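Local atomic coordinates of myosin-17 (Arabidopsis thaliana, PDB entry 7KFL), a protein that probably carries organelles and vesicles along actin filaments as a plant class XI myosin motor, with this globular tail recognising the cargo. Residues A[265-270]-A[312-317]; A[307-312]-A[336-341]. All blocks are in the same frame, centred on the assembly; numbering follows the deposited sequence.

Contacts 1 and 2 lie side by side, their centres about 5 Å apart, and all four segments fall inside the DIL domain range. Along the chain the order is 265-270, 307-312, 312-317 and 336-341, so the segments of the two contacts alternate and His312 belongs to both. Contact 2 packs the last turn of helix 300-309 against helix 332-341, and contact 1 joins the loop that follows to the start of helix 267-287. The two meet where Lys314 NZ lies 3.1 Å from Leu309 O, a probable hydrogen bond. Both sit at one end of the helical cargo-binding domain, contact 1 about 33 Å and contact 2 about 30 Å, centre to centre, from the middle of the chain.

Contact 1 of 2, residues A[265-270]-A[312-317]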
loop_
_atom_site.group_PDB
_atom_site.type_symbol
_atom_site.label_atom_id
_atom_site.label_comp_id
_atom_site.label_asym_id
_atom_site.label_seq_id
_atom_site.Cartn_x
_atom_site.Cartn_y
_atom_site.Cartn_z
ATOM N N CYS A 265 6.332 5.657 -26.329
ATOM C CA CYS A 265 5.444 6.765 -26.765
ATOM C C CYS A 265 4.993 6.507 -28.209
ATOM O O CYS A 265 5.277 7.340 -29.085
ATOM C CB CYS A 265 6.151 8.106 -26.611
ATOM S SG CYS A 265 5.019 9.463 -26.211
ATOM N N SER A 266 4.320 5.375 -28.439
ATOM C CA SER A 266 3.826 4.924 -29.767
ATOM C C SER A 266 2.366 4.479 -29.655
ATOM O O SER A 266 1.876 4.314 -28.522
ATOM C CB SER A 266 4.689 3.820 -30.326
ATOM O OG SER A 266 4.652 2.671 -29.493
ATOM N N PHE A 267 1.702 4.296 -30.797
ATOM C CA PHE A 267 0.309 3.793 -30.881
ATOM C C PHE A 267 0.274 2.340 -30.398
ATOM O O PHE A 267 -0.572 2.017 -29.538
ATOM C CB PHE A 267 -0.238 3.902 -32.304
ATOM C CG PHE A 267 -1.724 3.675 -32.387
ATOM C CD1 PHE A 267 -2.248 2.391 -32.386
ATOM C CD2 PHE A 267 -2.601 4.747 -32.434
ATOM C CE1 PHE A 267 -3.618 2.186 -32.447
ATOM C CE2 PHE A 267 -3.969 4.539 -32.498
ATOM C CZ PHE A 267 -4.475 3.259 -32.501
ATOM N N SER A 268 1.171 1.506 -30.935
ATOM C CA SER A 268 1.253 0.044 -30.668
ATOM C C SER A 268 1.474 -0.203 -29.171
ATOM O O SER A 268 0.875 -1.159 -28.638
ATOM C CB SER A 268 2.326 -0.616 -31.501
ATOM O OG SER A 268 3.619 -0.346 -30.980
ATOM N N ASN A 269 2.295 0.627 -28.517
ATOM C CA ASN A 269 2.591 0.503 -27.064
ATOM C C ASN A 269 1.392 1.010 -26.251
ATOM O O ASN A 269 1.196 0.514 -25.124
ATOM C CB ASN A 269 3.881 1.218 -26.662
ATOM C CG ASN A 269 4.388 0.734 -25.318
ATOM O OD1 ASN A 269 4.738 -0.434 -25.170
ATOM N ND2 ASN A 269 4.394 1.608 -24.325
ATOM N N GLY A 270 0.630 1.964 -26.794
ATOM C CA GLY A 270 -0.648 2.419 -26.215
ATOM C C GLY A 270 -1.638 1.271 -26.120
ATOM O O GLY A 270 -2.261 1.112 -25.051
ATOM N N HIS A 312 -7.885 8.025 -32.423
ATOM C CA HIS A 312 -7.819 8.162 -33.904
ATOM C C HIS A 312 -7.877 9.646 -34.281
ATOM O O HIS A 312 -8.539 10.419 -33.556
ATOM C CB HIS A 312 -8.945 7.364 -34.577
ATOM C CG HIS A 312 -8.867 5.892 -34.345
ATOM N ND1 HIS A 312 -7.774 5.141 -34.732
ATOM C CD2 HIS A 312 -9.742 5.030 -33.783
ATOM C CE1 HIS A 312 -7.976 3.879 -34.411
ATOM N NE2 HIS A 312 -9.176 3.785 -33.826
ATOM N N GLN A 313 -7.204 10.018 -35.375
ATOM C CA GLN A 313 -7.225 11.383 -35.966
ATOM C C GLN A 313 -6.837 12.407 -34.893
ATOM O O GLN A 313 -7.705 13.206 -34.497
ATOM C CB GLN A 313 -8.606 11.675 -36.558
ATOM C CG GLN A 313 -9.047 10.659 -37.603
ATOM C CD GLN A 313 -10.362 11.023 -38.247
ATOM O OE1 GLN A 313 -10.459 11.147 -39.466
ATOM N NE2 GLN A 313 -11.388 11.200 -37.431
ATOM N N LYS A 314 -5.579 12.364 -34.440
ATOM C CA LYS A 314 -4.990 13.335 -33.478
ATOM C C LYS A 314 -4.882 14.718 -34.122
ATOM O O LYS A 314 -5.123 15.720 -33.451
ATOM C CB LYS A 314 -3.621 12.851 -32.986
ATOM C CG LYS A 314 -3.655 11.619 -32.092
ATOM C CD LYS A 314 -2.278 11.110 -31.721
ATOM C CE LYS A 314 -2.316 9.803 -30.958
ATOM N NZ LYS A 314 -2.739 8.670 -31.815
ATOM N N PRO A 315 -4.501 14.832 -35.420
ATOM C CA PRO A 315 -4.423 16.136 -36.090
ATOM C C PRO A 315 -5.719 16.965 -36.071
ATOM O O PRO A 315 -5.622 18.176 -36.083
ATOM C CB PRO A 315 -4.075 15.773 -37.542
ATOM C CG PRO A 315 -3.356 14.449 -37.429
ATOM C CD PRO A 315 -4.070 13.734 -36.301
ATOM N N LYS A 316 -6.883 16.306 -36.045
ATOM C CA LYS A 316 -8.222 16.956 -36.103
ATOM C C LYS A 316 -8.637 17.478 -34.720
ATOM O O LYS A 316 -9.576 18.296 -34.667
ATOM C CB LYS A 316 -9.273 15.975 -36.633
ATOM C CG LYS A 316 -9.104 15.568 -38.091
ATOM C CD LYS A 316 -10.295 14.818 -38.648
ATOM C CE LYS A 316 -10.212 14.609 -40.146
ATOM N NZ LYS A 316 -11.374 13.844 -40.656
ATOM N N LYS A 317 -7.972 17.029 -33.648
ATOM C CA LYS A 317 -8.338 17.354 -32.241
ATOM C C LYS A 317 -7.871 18.778 -31.910
ATOM O O LYS A 317 -6.772 19.161 -32.362
ATOM C CB LYS A 317 -7.709 16.358 -31.258
ATOM C CG LYS A 317 -7.919 14.883 -31.578
ATOM C CD LYS A 317 -9.240 14.325 -31.094
ATOM C CE LYS A 317 -9.699 13.123 -31.894
ATOM N NZ LYS A 317 -11.047 12.671 -31.478
#
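Phe267 meets the loop 312-317 through two ring atoms: CZ lies 4.0 Å from His312 CE1, and CD2 lies 4.0 Å from Lys314 NZ. The lysine nitrogen sits at the edge of the phenylalanine ring, in its plane, which argues against a cation-pi pairing, whereas the imidazole comes in at an oblique angle and no ring stack results. The first bond of the Phe267 side chain points toward the loop, and with CG anti to the backbone N (chi1 -168°) the ring meets it across a separation of 9.7 Å between the CA atoms of Phe267 and His312. His312 places CG opposite its carbonyl carbon and beside the backbone N (chi1 -63°), and the end of the side chain comes nearer to Phe267 than its first bond suggests. Lys314 runs extended as far as CE and then bends at its last torsion (chi4 70°). Its ammonium group has three oxygen partners, Tyr342 OH, Ile311 O and Leu309 O, so the nitrogen is held by hydrogen bonds rather than by the ring. Two of these are carbonyls near the C-terminal end of helix 300-309, where the helix dipole would probably favour a positive charge. Ser266 is the N-cap of helix 267-287, its OG accepting from Asn269 N at 3.3 Å, while a type I turn closes from Lys314 O to Lys317 N at 3.1 Å. The contact packs the start of helix 267-287 on the loop between helices 300-309 and 319-326, within the DIL domain. Tyr347 meets the Phe267 ring, and Cys265 touches helix 332-341.

Contact 2 of 2, residues A[307-312]-A[336-341]; sequences GFLVIH and YRISTM
Tyr336 O accepts two hydrogen bonds, from Thr340 N at 2.8 Å and from Thr340 OG1 at 2.7 Å, the hydroxyl standing 33° out of the carbonyl plane. Across the contact, helix 332-341 uses Ile338 and Ser339, and Phe308 carries most of the other side. The first torsion of Phe308, 176°, swings CG to the side opposite the backbone N and brings the ring to helix 332-341, where CD2 comes within 3.5 Å of Ile338 CG2 and CZ within 3.5 Å of Ser339 OG. Both partners reach the ring obliquely, and the side chains of Phe308 and Ile338 run past each other in opposite directions. The CG2 branch of Ile338 is used twice, since Leu309 CD2 also touches it, more loosely at 4.2 Å, with the leucine crossing the isoleucine at about a right angle. Ser339 OG, although close to the ring, is bonded to Leu335 O within its own helix, so this buried hydroxyl is satisfied while the aromatic carbons lie against it. An alanine in place of Phe308 would take away the ring and would probably leave a gap beside Ile338 CG2 and Ser339 OG, with only the longer Leu309 contact still joining the two segments. The arrangement is plain helix-to-helix packing, with 137 Å² buried in total between the end of helix 300-309 and the final turns of helix 332-341. Leu258 and Leu259 of helix 236-260 touch Leu309 and Ile338 respectively, Val352 meets both Phe308 and Ser339, and Met360 of helix 354-369 touches Ser339.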
loop_
_atom_site.group_PDB
_atom_site.type_symbol
_atom_site.label_atom_id
_atom_site.label_comp_id
_atom_site.label_asym_id
_atom_site.label_seq_id
_atom_site.Cartn_x
_atom_site.Cartn_y
_atom_site.Cartn_z
ATOM N N GLY A 307 -5.128 6.508 -23.265
ATOM C CA GLY A 307 -6.321 7.017 -23.968
ATOM C C GLY A 307 -5.942 7.959 -25.100
ATOM O O GLY A 307 -6.587 7.888 -26.168
ATOM N N PHE A 308 -4.932 8.807 -24.880
ATOM C CA PHE A 308 -4.380 9.751 -25.887
ATOM C C PHE A 308 -3.667 8.963 -26.992
ATOM O O PHE A 308 -4.000 9.174 -28.168
ATOM C CB PHE A 308 -3.441 10.770 -25.236
ATOM C CG PHE A 308 -2.765 11.704 -26.209
ATOM C CD1 PHE A 308 -3.437 12.803 -26.722
ATOM C CD2 PHE A 308 -1.458 11.479 -26.619
ATOM C CE1 PHE A 308 -2.816 13.658 -27.621
ATOM C CE2 PHE A 308 -0.840 12.333 -27.520
ATOM C CZ PHE A 308 -1.520 13.421 -28.018
ATOM N N LEU A 309 -2.730 8.081 -26.622
ATOM C CA LEU A 309 -1.842 7.341 -27.566
ATOM C C LEU A 309 -2.661 6.551 -28.597
ATOM O O LEU A 309 -2.165 6.396 -29.730
ATOM C CB LEU A 309 -0.920 6.401 -26.780
ATOM C CG LEU A 309 0.233 7.063 -26.023
ATOM C CD1 LEU A 309 0.962 6.044 -25.162
ATOM C CD2 LEU A 309 1.211 7.741 -26.971
ATOM N N VAL A 310 -3.853 6.064 -28.229
ATOM C CA VAL A 310 -4.676 5.141 -29.072
ATOM C C VAL A 310 -5.785 5.909 -29.808
ATOM O O VAL A 310 -6.437 5.280 -30.664
ATOM C CB VAL A 310 -5.277 3.982 -28.251
ATOM C CG1 VAL A 310 -4.200 3.183 -27.531
ATOM C CG2 VAL A 310 -6.351 4.450 -27.277
ATOM N N ILE A 311 -6.018 7.188 -29.490
ATOM C CA ILE A 311 -7.134 7.980 -30.093
ATOM C C ILE A 311 -6.847 8.148 -31.589
ATOM O O ILE A 311 -5.671 8.364 -31.947
ATOM C CB ILE A 311 -7.350 9.333 -29.379
ATOM C CG1 ILE A 311 -8.791 9.829 -29.538
ATOM C CG2 ILE A 311 -6.351 10.383 -29.844
ATOM C CD1 ILE A 311 -9.805 9.073 -28.708
ATOM N N HIS A 312 -7.885 8.025 -32.423
ATOM C CA HIS A 312 -7.819 8.162 -33.904
ATOM C C HIS A 312 -7.877 9.646 -34.281
ATOM O O HIS A 312 -8.539 10.419 -33.556
ATOM C CB HIS A 312 -8.945 7.364 -34.577
ATOM C CG HIS A 312 -8.867 5.892 -34.345
ATOM N ND1 HIS A 312 -7.774 5.141 -34.732
ATOM C CD2 HIS A 312 -9.742 5.030 -33.783
ATOM C CE1 HIS A 312 -7.976 3.879 -34.411
ATOM N NE2 HIS A 312 -9.176 3.785 -33.826
ATOM N N TYR A 336 2.845 17.823 -23.871
ATOM C CA TYR A 336 3.824 18.333 -24.867
ATOM C C TYR A 336 4.854 17.239 -25.176
ATOM O O TYR A 336 5.050 16.935 -26.366
ATOM C CB TYR A 336 4.495 19.618 -24.373
ATOM C CG TYR A 336 5.584 20.133 -25.280
ATOM C CD1 TYR A 336 5.284 20.874 -26.411
ATOM C CD2 TYR A 336 6.920 19.867 -25.015
ATOM C CE1 TYR A 336 6.279 21.343 -27.254
ATOM C CE2 TYR A 336 7.928 20.327 -25.847
ATOM C CZ TYR A 336 7.607 21.069 -26.971
ATOM O OH TYR A 336 8.597 21.526 -27.794
ATOM N N ARG A 337 5.479 16.671 -24.141
ATOM C CA ARG A 337 6.483 15.579 -24.263
ATOM C C ARG A 337 5.863 14.413 -25.045
ATOM O O ARG A 337 6.465 13.989 -26.050
ATOM C CB ARG A 337 6.966 15.134 -22.877
ATOM C CG ARG A 337 7.851 13.895 -22.877
ATOM C CD ARG A 337 9.085 14.045 -23.744
ATOM N NE ARG A 337 9.955 15.111 -23.263
ATOM C CZ ARG A 337 10.953 14.962 -22.393
ATOM N NH1 ARG A 337 11.233 13.777 -21.873
ATOM N NH2 ARG A 337 11.671 16.013 -22.035
ATOM N N ILE A 338 4.696 13.934 -24.605
ATOM C CA ILE A 338 3.958 12.794 -25.229
ATOM C C ILE A 338 3.651 13.151 -26.690
ATOM O O ILE A 338 3.899 12.300 -27.562
ATOM C CB ILE A 338 2.686 12.445 -24.424
ATOM C CG1 ILE A 338 3.035 11.870 -23.048
ATOM C CG2 ILE A 338 1.782 11.500 -25.204
ATOM C CD1 ILE A 338 1.864 11.797 -22.090
ATOM N N SER A 339 3.150 14.364 -26.939
ATOM C CA SER A 339 2.729 14.870 -28.274
ATOM C C SER A 339 3.925 14.977 -29.230
ATOM O O SER A 339 3.763 14.624 -30.411
ATOM C CB SER A 339 2.018 16.197 -28.145
ATOM O OG SER A 339 0.790 16.047 -27.446
ATOM N N THR A 340 5.076 15.457 -28.748
ATOM C CA THR A 340 6.279 15.761 -29.573
ATOM C C THR A 340 7.133 14.503 -29.780
ATOM O O THR A 340 7.886 14.474 -30.768
ATOM C CB THR A 340 7.113 16.886 -28.948
ATOM O OG1 THR A 340 7.414 16.524 -27.600
ATOM C CG2 THR A 340 6.405 18.223 -28.979
ATOM N N MET A 341 7.032 13.517 -28.883
ATOM C CA MET A 341 7.845 12.268 -28.910
ATOM C C MET A 341 7.052 11.131 -29.574
ATOM O O MET A 341 7.679 10.108 -29.917
ATOM C CB MET A 341 8.248 11.858 -27.491
ATOM C CG MET A 341 9.562 11.107 -27.427
ATOM S SD MET A 341 10.230 11.039 -25.746
ATOM C CE MET A 341 8.983 10.037 -24.937
#